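Local atomic coordinates of diacylglycerol lipase (Aspergillus oryzae, PDB entry 5XK2), a protein that probably hydrolyses the ester bonds of mono- and diacylglycerols, as a fungal class 3 lipase of the alpha/beta-hydrolase fold, captured here in a closed conformation. Residues 13-16 against 17-21; 34-37 against 38-42; 50-54 against 55-59; 120-123 against 124-128. All blocks are in the same frame, centred on the assembly; numbering follows the deposited sequence.

Interaction 1 (13-16 against 17-21); sequences TQLE and DFKFW
Thr13, the N-cap of helix 14-27, hands its carbonyl O to Asp17 N at 3.1 Å, which closes the first helical turn. Its hydroxyl bends back inside that turn, where OG1 accepts from Glu16 N at 3.1 Å in a bond of 159°. Gln14 follows with the equivalent backbone bond to Phe18 N, and its carbonyl O also sits 3.3 Å above one face of the Phe18 ring, toward the rim. With CG anti to the backbone N (chi1 -168°), the Gln14 chain runs out along the same ring: CG lies 3.4 Å from Phe18 CZ, the amide is turned only 20° from the ring plane, and CD also lies near CZ. The ring itself is buried, meeting Phe201 and Tyr225 edge-to-face. Leu15 bonds through its O to Lys19 N, and its branched end, through CG, meets Lys19 CE at 3.8 Å near the tip of the extended lysine. Glu16 reaches the same lysine differently. Its chain folds at chi2 and carries OE1 to 4.4 Å from Lys19 NZ, too far for a salt bridge; a water joins the two, accepting from NZ at 2.9 Å and giving a weak bond to OE1. Lys19 NZ has a further partner in Val235 O. Beyond, Asp17 spans one turn, OD1 receiving Trp21 NE1 while OD2 bonds Tyr176. Together these contacts make a threonine-capped amphipathic helix start, with its aromatic side packed on the central sheet of the alpha/beta-hydrolase fold.

Interaction 2 (34-37 against 38-42); sequences YVAK and DGEKL
Glu40 CG stands anti to its own carbonyl carbon (chi1 -56°), and a nearly straight chi2 then carries the carboxylate back over the chain to the amide of Lys37. There OE2 accepts from Lys37 N at 2.9 Å, with an N-H...O angle of 164°. The bond is straight at the hydrogen but strikes OE2 from well above the carboxylate plane, 72° out of it. The second oxygen, OE1, leans on the methyl of Ala36, 3.7 Å from CB, so the acid group lies across the backbone of residues 36 and 37. Lys37 contributes the near end of its side chain to this packing: CB lies 3.5 Å from Glu40 OE2, whereas the ammonium group extends elsewhere, NZ being 5.5 Å from that oxygen. The opposite charges may still attract weakly.

The backbone supplies the return bond. Glu40 N donates to Lys37 O at 3.2 Å and closes a type II beta turn whose corners are Asp38 and Gly39. Gly39 takes a positive phi, as is usual at the third position of a type II turn; at these angles a side chain would be pressed against the preceding carbonyl O. Residues 37 and 40 are therefore joined twice, once by main chain and once through the glutamate, which probably stiffens the bend. The turn belongs to the long loop between helices 31-34 and 50-55. It lies along outer strand 58-65 of the central sheet, where Ala36 O accepts from Ser62 OG and the side chains of Ala36 and Leu42 pack on Val59.

Interaction 3 (50-54 against 55-59); sequences PDVEA and AGSTV
Val52 and Ser57 meet across the end of helix 50-55, the valine branch CG1 lying 4.0 Å from Ser57 CB. Val52 CG1 is anti to the backbone N (chi1 170°) and so stands beside the carbonyl carbon, where Ser57 CB meets it. The serine methylene faces that branch and also lies near Val52 O, while its hydroxyl turns to another partner: OG is hydrogen-bonded to Tyr24 OH of helix 14-27. Both side chains are buried, and Val52 also touches Gln23 and Tyr24 of that helix, so packing and a hydrogen bond together join the helix end to helix 14-27.

Ala55 is held differently. Its methyl lies over the carbonyls of the preceding turn, with CB 3.4 Å from Asp51 O and a little farther from Val52 O. Its amide divides itself between the same two oxygens in bonds that are both weak, consistent with the helix tightening as it ends.

The backbone then changes direction at Gly56, whose phi is +73°. Gly56 N donates to Glu53 O at 3.0 Å, approaching from above the carbonyl plane, 65° out of it. One residue on, Ser57 N gives Val52 O a long, weak but nearly linear bond of 3.4 Å. Glu53 sends OE2 to Cys44 N, tying the helix to the loop that precedes it. Positive phi together with two bonds back into the last turn defines a Schellman motif, here the C-capping motif through which helix 50-55 passes into edge strand 58-65.

Interaction 4 (120-123 against 124-128); sequences FWTA and WKVVR
Aromatic contacts lead: the five-membered ring of Trp124 presents its edge to the face of the Trp121 six-membered ring, in an offset edge-to-face pair with centroids 5.0 Å apart and planes at 61°. The point of touch is Trp124 CD1, 3.5 Å from Trp121 CZ3. With CG anti to the backbone N (chi1 -179°), the Trp121 indole extends toward the C-terminal end of the helix, where the following turn can reach it.

A CH-pi contact extends the packing. Lys125 CG stands over the same indole, 3.9 Å from the centroid of its five-membered ring and 25° off the normal, and CD comes within 3.3 Å of Trp121 NE1. The aliphatic part of the lysine thus covers the pyrrole half while Trp124 takes the benzene half.

Polar contacts are chiefly backbone i to i+4 bonds: Trp124 N to Phe120 O at 3.1 Å, Lys125 N to Trp121 O at 2.9 Å, and Val126 N to Thr122 O at 3.0 Å. Arg128 NH1 lies beside Trp121 CZ2, yet its charge is met by Asp165 of helix 154-168, and that carboxylate also takes Trp124 NE1. The chemistry thus couples a largely apolar indole cluster to one shared acidic acceptor, which should fix the rotation of the Trp124 ring and join helices 118-138 and 154-168.

How the interactions relate
Interactions 1, 2 and 3 belong to the N-terminal part of the lipase and come one after another along the chain. The first and third touch where Phe20 CE1 packs on Asp51 CB, 3.7 Å away. Interactions 2 and 3 are linked by probable backbone hydrogen bonds, Gly39 N to Val59 O (2.8 Å) and Val59 N to Glu40 O (2.9 Å). Interaction 4 stands apart on helix 118-138, its centre about 27 Å from that of interaction 1 and its nearest atoms about 9 Å from interaction 2. Its Phe120 side chain lies near the probable Ser153-His268-Asp206 triad without touching it.

Interaction 1 (13-16 against 17-21)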
loop_
_atom_site.group_PDB
_atom_site.type_symbol
_atom_site.label_atom_id
_atom_site.label_comp_id
_atom_site.label_asym_id
_atom_site.label_seq_id
_atom_site.Cartn_x
_atom_site.Cartn_y
_atom_site.Cartn_z
ATOM N N THR A 13 5.227 -6.060 -34.581
ATOM C CA THR A 13 6.182 -5.049 -34.156
ATOM C C THR A 13 6.724 -5.324 -32.766
ATOM O O THR A 13 6.198 -6.173 -32.033
ATOM C CB THR A 13 5.539 -3.660 -34.137
ATOM O OG1 THR A 13 4.437 -3.669 -33.210
ATOM C CG2 THR A 13 5.024 -3.307 -35.531
ATOM N N GLN A 14 7.715 -4.535 -32.380
ATOM C CA GLN A 14 8.240 -4.624 -31.036
ATOM C C GLN A 14 7.172 -4.210 -30.029
ATOM O O GLN A 14 7.071 -4.790 -28.950
ATOM C CB GLN A 14 9.480 -3.761 -30.883
ATOM C CG GLN A 14 10.207 -4.042 -29.601
ATOM C CD GLN A 14 11.559 -3.373 -29.537
ATOM O OE1 GLN A 14 11.690 -2.181 -29.811
ATOM N NE2 GLN A 14 12.578 -4.141 -29.170
ATOM N N LEU A 15 6.381 -3.200 -30.380
ATOM C CA LEU A 15 5.313 -2.746 -29.494
ATOM C C LEU A 15 4.301 -3.854 -29.250
ATOM O O LEU A 15 3.838 -4.042 -28.127
ATOM C CB LEU A 15 4.604 -1.512 -30.084
ATOM C CG LEU A 15 3.514 -0.866 -29.233
ATOM C CD1 LEU A 15 4.096 -0.362 -27.936
ATOM C CD2 LEU A 15 2.853 0.274 -30.000
ATOM N N GLU A 16 3.945 -4.587 -30.306
ATOM C CA GLU A 16 2.993 -5.678 -30.151
ATOM C C GLU A 16 3.569 -6.757 -29.232
ATOM O O GLU A 16 2.847 -7.338 -28.406
ATOM C CB GLU A 16 2.619 -6.274 -31.513
ATOM C CG GLU A 16 1.701 -5.347 -32.326
ATOM C CD GLU A 16 0.250 -5.350 -31.839
ATOM O OE1 GLU A 16 -0.026 -4.913 -30.699
ATOM O OE2 GLU A 16 -0.629 -5.790 -32.613
ATOM N N ASP A 17 4.865 -7.015 -29.372
ATOM C CA ASP A 17 5.549 -7.979 -28.509
ATOM C C ASP A 17 5.422 -7.545 -27.044
ATOM O O ASP A 17 5.067 -8.341 -26.164
ATOM C CB ASP A 17 7.026 -8.090 -28.919
ATOM C CG ASP A 17 7.799 -9.128 -28.115
ATOM O OD1 ASP A 17 7.645 -10.338 -28.387
ATOM O OD2 ASP A 17 8.580 -8.721 -27.218
ATOM N N PHE A 18 5.693 -6.269 -26.798
ATOM C CA PHE A 18 5.642 -5.729 -25.440
ATOM C C PHE A 18 4.238 -5.853 -24.831
ATOM O O PHE A 18 4.087 -6.100 -23.630
ATOM C CB PHE A 18 6.058 -4.253 -25.432
ATOM C CG PHE A 18 7.510 -4.006 -25.734
ATOM C CD1 PHE A 18 8.438 -5.040 -25.750
ATOM C CD2 PHE A 18 7.947 -2.712 -26.004
ATOM C CE1 PHE A 18 9.782 -4.783 -26.004
ATOM C CE2 PHE A 18 9.283 -2.445 -26.264
ATOM C CZ PHE A 18 10.201 -3.471 -26.279
ATOM N N LYS A 19 3.219 -5.648 -25.663
ATOM C CA LYS A 19 1.826 -5.770 -25.226
ATOM C C LYS A 19 1.408 -7.213 -24.950
ATOM O O LYS A 19 0.381 -7.461 -24.308
ATOM C CB LYS A 19 0.899 -5.160 -26.278
ATOM C CG LYS A 19 0.979 -3.643 -26.328
ATOM C CD LYS A 19 0.215 -3.088 -27.531
ATOM C CE LYS A 19 0.240 -1.560 -27.515
ATOM N NZ LYS A 19 -0.556 -1.008 -28.657
ATOM N N PHE A 20 2.154 -8.169 -25.499
ATOM C CA PHE A 20 1.849 -9.570 -25.260
ATOM C C PHE A 20 2.406 -10.118 -23.938
ATOM O O PHE A 20 1.663 -10.679 -23.132
ATOM C CB PHE A 20 2.378 -10.408 -26.428
ATOM C CG PHE A 20 2.174 -11.885 -26.256
ATOM C CD1 PHE A 20 0.900 -12.420 -26.273
ATOM C CD2 PHE A 20 3.260 -12.735 -26.078
ATOM C CE1 PHE A 20 0.688 -13.786 -26.126
ATOM C CE2 PHE A 20 3.059 -14.101 -25.929
ATOM C CZ PHE A 20 1.782 -14.628 -25.941
ATOM N N TRP A 21 3.703 -9.939 -23.677
ATOM C CA TRP A 21 4.289 -10.639 -22.534
ATOM C C TRP A 21 3.751 -10.105 -21.213
ATOM O O TRP A 21 3.750 -10.831 -20.210
ATOM C CB TRP A 21 5.841 -10.577 -22.567
ATOM C CG TRP A 21 6.364 -11.233 -23.813
ATOM C CD1 TRP A 21 6.847 -10.613 -24.916
ATOM C CD2 TRP A 21 6.358 -12.639 -24.107
ATOM N NE1 TRP A 21 7.183 -11.548 -25.883
ATOM C CE2 TRP A 21 6.871 -12.796 -25.409
ATOM C CE3 TRP A 21 5.958 -13.778 -23.393
ATOM C CZ2 TRP A 21 7.025 -14.046 -26.008
ATOM C CZ3 TRP A 21 6.109 -15.021 -23.993
ATOM C CH2 TRP A 21 6.630 -15.142 -25.293
HETATM O O HOH W 1 0.702 -2.218 -31.016
#

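Interaction 2 (34-37 against 38-42)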
loop_
_atom_site.group_PDB
_atom_site.type_symbol
_atom_site.label_atom_id
_atom_site.label_comp_id
_atom_site.label_asym_id
_atom_site.label_seq_id
_atom_site.Cartn_x
_atom_site.Cartn_y
_atom_site.Cartn_z
ATOM N N TYR A 34 -1.320 -19.572 -9.927
ATOM C CA TYR A 34 -0.138 -19.906 -9.135
ATOM C C TYR A 34 -0.338 -21.045 -8.131
ATOM O O TYR A 34 0.590 -21.397 -7.398
ATOM C CB TYR A 34 0.429 -18.655 -8.428
ATOM C CG TYR A 34 -0.457 -17.865 -7.494
ATOM C CD1 TYR A 34 -0.796 -18.347 -6.226
ATOM C CD2 TYR A 34 -0.862 -16.584 -7.835
ATOM C CE1 TYR A 34 -1.578 -17.571 -5.351
ATOM C CE2 TYR A 34 -1.638 -15.824 -6.984
ATOM C CZ TYR A 34 -1.984 -16.310 -5.751
ATOM O OH TYR A 34 -2.741 -15.530 -4.917
ATOM N N VAL A 35 -1.544 -21.607 -8.058
ATOM C CA VAL A 35 -1.701 -22.928 -7.428
ATOM C C VAL A 35 -1.957 -24.065 -8.426
ATOM O O VAL A 35 -2.176 -25.209 -8.025
ATOM C CB VAL A 35 -2.812 -22.910 -6.383
ATOM C CG1 VAL A 35 -2.540 -21.794 -5.373
ATOM C CG2 VAL A 35 -4.175 -22.747 -7.045
ATOM N N ALA A 36 -1.972 -23.745 -9.717
ATOM C CA ALA A 36 -2.331 -24.734 -10.738
ATOM C C ALA A 36 -1.429 -25.970 -10.747
ATOM O O ALA A 36 -0.208 -25.875 -10.548
ATOM C CB ALA A 36 -2.310 -24.077 -12.121
ATOM N N LYS A 37 -2.020 -27.129 -11.008
ATOM C CA LYS A 37 -1.211 -28.316 -11.219
ATOM C C LYS A 37 -0.745 -28.378 -12.658
ATOM O O LYS A 37 -1.224 -27.650 -13.532
ATOM C CB LYS A 37 -2.011 -29.592 -10.873
ATOM C CG LYS A 37 -2.624 -29.570 -9.468
ATOM C CD LYS A 37 -3.273 -30.886 -9.083
ATOM C CE LYS A 37 -4.260 -30.684 -7.933
ATOM N NZ LYS A 37 -3.657 -29.943 -6.779
ATOM N N ASP A 38 0.178 -29.294 -12.909
ATOM C CA ASP A 38 0.702 -29.511 -14.245
ATOM C C ASP A 38 -0.444 -29.821 -15.188
ATOM O O ASP A 38 -1.324 -30.646 -14.878
ATOM C CB ASP A 38 1.739 -30.658 -14.209
ATOM C CG ASP A 38 2.148 -31.136 -15.593
ATOM O OD1 ASP A 38 2.378 -30.303 -16.483
ATOM O OD2 ASP A 38 2.245 -32.366 -15.798
ATOM N N GLY A 39 -0.467 -29.137 -16.327
ATOM C CA GLY A 39 -1.486 -29.402 -17.324
ATOM C C GLY A 39 -2.672 -28.449 -17.311
ATOM O O GLY A 39 -3.474 -28.466 -18.248
ATOM N N GLU A 40 -2.811 -27.614 -16.276
ATOM C CA GLU A 40 -3.910 -26.640 -16.293
ATOM C C GLU A 40 -3.583 -25.467 -17.216
ATOM O O GLU A 40 -2.436 -24.992 -17.250
ATOM C CB GLU A 40 -4.234 -26.145 -14.878
ATOM C CG GLU A 40 -4.559 -27.310 -13.916
ATOM C CD GLU A 40 -5.047 -26.852 -12.545
ATOM O OE1 GLU A 40 -5.639 -25.762 -12.456
ATOM O OE2 GLU A 40 -4.845 -27.609 -11.573
ATOM N N LYS A 41 -4.568 -25.029 -17.988
ATOM C CA LYS A 41 -4.390 -23.879 -18.900
ATOM C C LYS A 41 -4.323 -22.590 -18.103
ATOM O O LYS A 41 -5.118 -22.392 -17.176
ATOM C CB LYS A 41 -5.553 -23.789 -19.891
ATOM C CG LYS A 41 -5.743 -24.970 -20.813
ATOM C CD LYS A 41 -4.536 -25.185 -21.666
ATOM C CE LYS A 41 -4.907 -25.853 -22.988
ATOM N NZ LYS A 41 -5.329 -27.266 -22.802
ATOM N N LEU A 42 -3.356 -21.729 -18.419
ATOM C CA LEU A 42 -3.363 -20.381 -17.868
ATOM C C LEU A 42 -4.665 -19.697 -18.246
ATOM O O LEU A 42 -5.098 -19.782 -19.381
ATOM C CB LEU A 42 -2.181 -19.568 -18.401
ATOM C CG LEU A 42 -0.806 -19.913 -17.823
ATOM C CD1 LEU A 42 0.234 -19.109 -18.579
ATOM C CD2 LEU A 42 -0.721 -19.598 -16.325
#

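Interaction 3 (50-54 against 55-59)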
loop_
_atom_site.group_PDB
_atom_site.type_symbol
_atom_site.label_atom_id
_atom_site.label_comp_id
_atom_site.label_asym_id
_atom_site.label_seq_id
_atom_site.Cartn_x
_atom_site.Cartn_y
_atom_site.Cartn_z
ATOM N N PRO A 50 -6.096 -12.365 -22.697
ATOM C CA PRO A 50 -6.758 -13.095 -23.773
ATOM C C PRO A 50 -5.787 -13.750 -24.752
ATOM O O PRO A 50 -6.111 -14.806 -25.284
ATOM C CB PRO A 50 -7.566 -12.011 -24.493
ATOM C CG PRO A 50 -6.824 -10.728 -24.210
ATOM C CD PRO A 50 -6.343 -10.908 -22.791
ATOM N N ASP A 51 -4.641 -13.135 -25.015
ATOM C CA ASP A 51 -3.743 -13.722 -25.997
ATOM C C ASP A 51 -2.936 -14.891 -25.431
ATOM O O ASP A 51 -2.514 -15.783 -26.174
ATOM C CB ASP A 51 -2.847 -12.628 -26.569
ATOM C CG ASP A 51 -3.661 -11.564 -27.281
ATOM O OD1 ASP A 51 -4.473 -11.936 -28.171
ATOM O OD2 ASP A 51 -3.539 -10.380 -26.925
ATOM N N VAL A 52 -2.740 -14.897 -24.116
ATOM C CA VAL A 52 -2.169 -16.074 -23.446
ATOM C C VAL A 52 -3.139 -17.261 -23.594
ATOM O O VAL A 52 -2.731 -18.377 -23.942
ATOM C CB VAL A 52 -1.889 -15.786 -21.948
ATOM C CG1 VAL A 52 -1.522 -17.082 -21.197
ATOM C CG2 VAL A 52 -0.797 -14.717 -21.792
ATOM N N GLU A 53 -4.425 -17.012 -23.363
ATOM C CA GLU A 53 -5.403 -18.083 -23.470
ATOM C C GLU A 53 -5.499 -18.537 -24.927
ATOM O O GLU A 53 -5.599 -19.731 -25.201
ATOM C CB GLU A 53 -6.756 -17.616 -22.923
ATOM C CG GLU A 53 -6.653 -17.231 -21.456
ATOM C CD GLU A 53 -7.993 -16.984 -20.813
ATOM O OE1 GLU A 53 -9.005 -17.461 -21.381
ATOM O OE2 GLU A 53 -8.033 -16.306 -19.760
ATOM N N ALA A 54 -5.413 -17.591 -25.859
ATOM C CA ALA A 54 -5.511 -17.922 -27.283
ATOM C C ALA A 54 -4.343 -18.804 -27.734
ATOM O O ALA A 54 -4.474 -19.618 -28.653
ATOM C CB ALA A 54 -5.553 -16.660 -28.120
ATOM N N ALA A 55 -3.210 -18.635 -27.068
ATOM C CA ALA A 55 -2.003 -19.380 -27.385
ATOM C C ALA A 55 -2.037 -20.783 -26.769
ATOM O O ALA A 55 -1.202 -21.625 -27.109
ATOM C CB ALA A 55 -0.775 -18.615 -26.904
ATOM N N GLY A 56 -3.003 -21.029 -25.886
ATOM C CA GLY A 56 -3.171 -22.325 -25.243
ATOM C C GLY A 56 -2.119 -22.631 -24.188
ATOM O O GLY A 56 -1.840 -23.804 -23.884
ATOM N N SER A 57 -1.533 -21.583 -23.616
ATOM C CA SER A 57 -0.378 -21.794 -22.742
ATOM C C SER A 57 -0.757 -22.560 -21.494
ATOM O O SER A 57 -1.816 -22.344 -20.911
ATOM C CB SER A 57 0.275 -20.473 -22.386
ATOM O OG SER A 57 0.594 -19.812 -23.604
ATOM N N THR A 58 0.129 -23.469 -21.114
ATOM C CA THR A 58 -0.178 -24.464 -20.083
ATOM C C THR A 58 0.827 -24.435 -18.947
ATOM O O THR A 58 2.032 -24.386 -19.185
ATOM C CB THR A 58 -0.201 -25.889 -20.697
ATOM O OG1 THR A 58 -1.145 -25.922 -21.785
ATOM C CG2 THR A 58 -0.648 -26.892 -19.676
ATOM N N VAL A 59 0.333 -24.485 -17.711
ATOM C CA VAL A 59 1.224 -24.559 -16.543
ATOM C C VAL A 59 1.944 -25.895 -16.458
ATOM O O VAL A 59 1.336 -26.956 -16.571
ATOM C CB VAL A 59 0.432 -24.317 -15.220
ATOM C CG1 VAL A 59 1.335 -24.522 -13.997
ATOM C CG2 VAL A 59 -0.151 -22.908 -15.202
#

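Interaction 4 (120-123 against 124-128)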
loop_
_atom_site.group_PDB
_atom_site.type_symbol
_atom_site.label_atom_id
_atom_site.label_comp_id
_atom_site.label_asym_id
_atom_site.label_seq_id
_atom_site.Cartn_x
_atom_site.Cartn_y
_atom_site.Cartn_z
ATOM N N PHE A 120 14.413 -9.316 -2.707
ATOM C CA PHE A 120 14.108 -9.868 -4.027
ATOM C C PHE A 120 15.018 -11.051 -4.346
ATOM O O PHE A 120 14.584 -12.041 -4.961
ATOM C CB PHE A 120 14.253 -8.799 -5.115
ATOM C CG PHE A 120 13.305 -7.648 -4.975
ATOM C CD1 PHE A 120 11.943 -7.862 -4.772
ATOM C CD2 PHE A 120 13.769 -6.348 -5.066
ATOM C CE1 PHE A 120 11.072 -6.775 -4.649
ATOM C CE2 PHE A 120 12.914 -5.268 -4.949
ATOM C CZ PHE A 120 11.561 -5.483 -4.729
ATOM N N TRP A 121 16.281 -10.960 -3.929
ATOM C CA TRP A 121 17.205 -12.062 -4.188
ATOM C C TRP A 121 16.756 -13.291 -3.395
ATOM O O TRP A 121 16.779 -14.405 -3.903
ATOM C CB TRP A 121 18.648 -11.687 -3.822
ATOM C CG TRP A 121 19.623 -12.825 -4.108
ATOM C CD1 TRP A 121 20.297 -13.582 -3.192
ATOM C CD2 TRP A 121 19.997 -13.328 -5.395
ATOM N NE1 TRP A 121 21.086 -14.517 -3.840
ATOM C CE2 TRP A 121 20.915 -14.378 -5.189
ATOM C CE3 TRP A 121 19.658 -12.976 -6.707
ATOM C CZ2 TRP A 121 21.481 -15.089 -6.249
ATOM C CZ3 TRP A 121 20.222 -13.681 -7.756
ATOM C CH2 TRP A 121 21.128 -14.726 -7.523
ATOM N N THR A 122 16.342 -13.068 -2.153
ATOM C CA THR A 122 15.820 -14.156 -1.311
ATOM C C THR A 122 14.597 -14.827 -1.950
ATOM O O THR A 122 14.507 -16.065 -1.985
ATOM C CB THR A 122 15.467 -13.639 0.095
ATOM O OG1 THR A 122 16.664 -13.156 0.726
ATOM C CG2 THR A 122 14.858 -14.764 0.945
ATOM N N ALA A 123 13.692 -14.015 -2.488
ATOM C CA ALA A 123 12.492 -14.536 -3.135
ATOM C C ALA A 123 12.856 -15.476 -4.287
ATOM O O ALA A 123 12.279 -16.554 -4.425
ATOM C CB ALA A 123 11.616 -13.394 -3.629
ATOM N N TRP A 124 13.811 -15.068 -5.118
ATOM C CA TRP A 124 14.259 -15.900 -6.224
ATOM C C TRP A 124 14.910 -17.178 -5.713
ATOM O O TRP A 124 14.651 -18.257 -6.228
ATOM C CB TRP A 124 15.240 -15.119 -7.101
ATOM C CG TRP A 124 16.141 -15.944 -7.996
ATOM C CD1 TRP A 124 17.509 -15.919 -8.017
ATOM C CD2 TRP A 124 15.746 -16.879 -9.017
ATOM N NE1 TRP A 124 17.988 -16.778 -8.973
ATOM C CE2 TRP A 124 16.930 -17.371 -9.613
ATOM C CE3 TRP A 124 14.507 -17.339 -9.492
ATOM C CZ2 TRP A 124 16.917 -18.313 -10.653
ATOM C CZ3 TRP A 124 14.494 -18.259 -10.530
ATOM C CH2 TRP A 124 15.687 -18.745 -11.094
ATOM N N LYS A 125 15.747 -17.044 -4.688
ATOM C CA LYS A 125 16.465 -18.213 -4.157
ATOM C C LYS A 125 15.523 -19.300 -3.629
ATOM O O LYS A 125 15.841 -20.481 -3.724
ATOM C CB LYS A 125 17.430 -17.800 -3.048
ATOM C CG LYS A 125 18.682 -17.130 -3.547
ATOM C CD LYS A 125 19.777 -17.242 -2.506
ATOM C CE LYS A 125 20.250 -18.676 -2.373
ATOM N NZ LYS A 125 21.054 -18.864 -1.135
ATOM N N VAL A 126 14.388 -18.894 -3.078
ATOM C CA VAL A 126 13.420 -19.846 -2.524
ATOM C C VAL A 126 12.816 -20.719 -3.629
ATOM O O VAL A 126 12.511 -21.887 -3.400
ATOM C CB VAL A 126 12.298 -19.104 -1.745
ATOM C CG1 VAL A 126 11.115 -20.026 -1.452
ATOM C CG2 VAL A 126 12.846 -18.539 -0.441
ATOM N N VAL A 127 12.589 -20.146 -4.812
ATOM C CA VAL A 127 12.036 -20.934 -5.917
ATOM C C VAL A 127 13.009 -21.365 -7.024
ATOM O O VAL A 127 12.617 -22.076 -7.958
ATOM C CB VAL A 127 10.848 -20.182 -6.562
ATOM C CG1 VAL A 127 9.680 -20.112 -5.584
ATOM C CG2 VAL A 127 11.257 -18.778 -6.992
ATOM N N ARG A 128 14.276 -20.962 -6.933
ATOM C CA ARG A 128 15.231 -21.204 -8.015
ATOM C C ARG A 128 15.420 -22.678 -8.390
ATOM O O ARG A 128 15.440 -23.035 -9.570
ATOM C CB ARG A 128 16.591 -20.600 -7.639
ATOM C CG ARG A 128 17.725 -21.048 -8.527
ATOM C CD ARG A 128 19.001 -20.225 -8.278
ATOM N NE ARG A 128 19.587 -20.487 -6.955
ATOM C CZ ARG A 128 20.679 -19.872 -6.503
ATOM N NH1 ARG A 128 21.291 -18.961 -7.263
ATOM N NH2 ARG A 128 21.167 -20.170 -5.304
#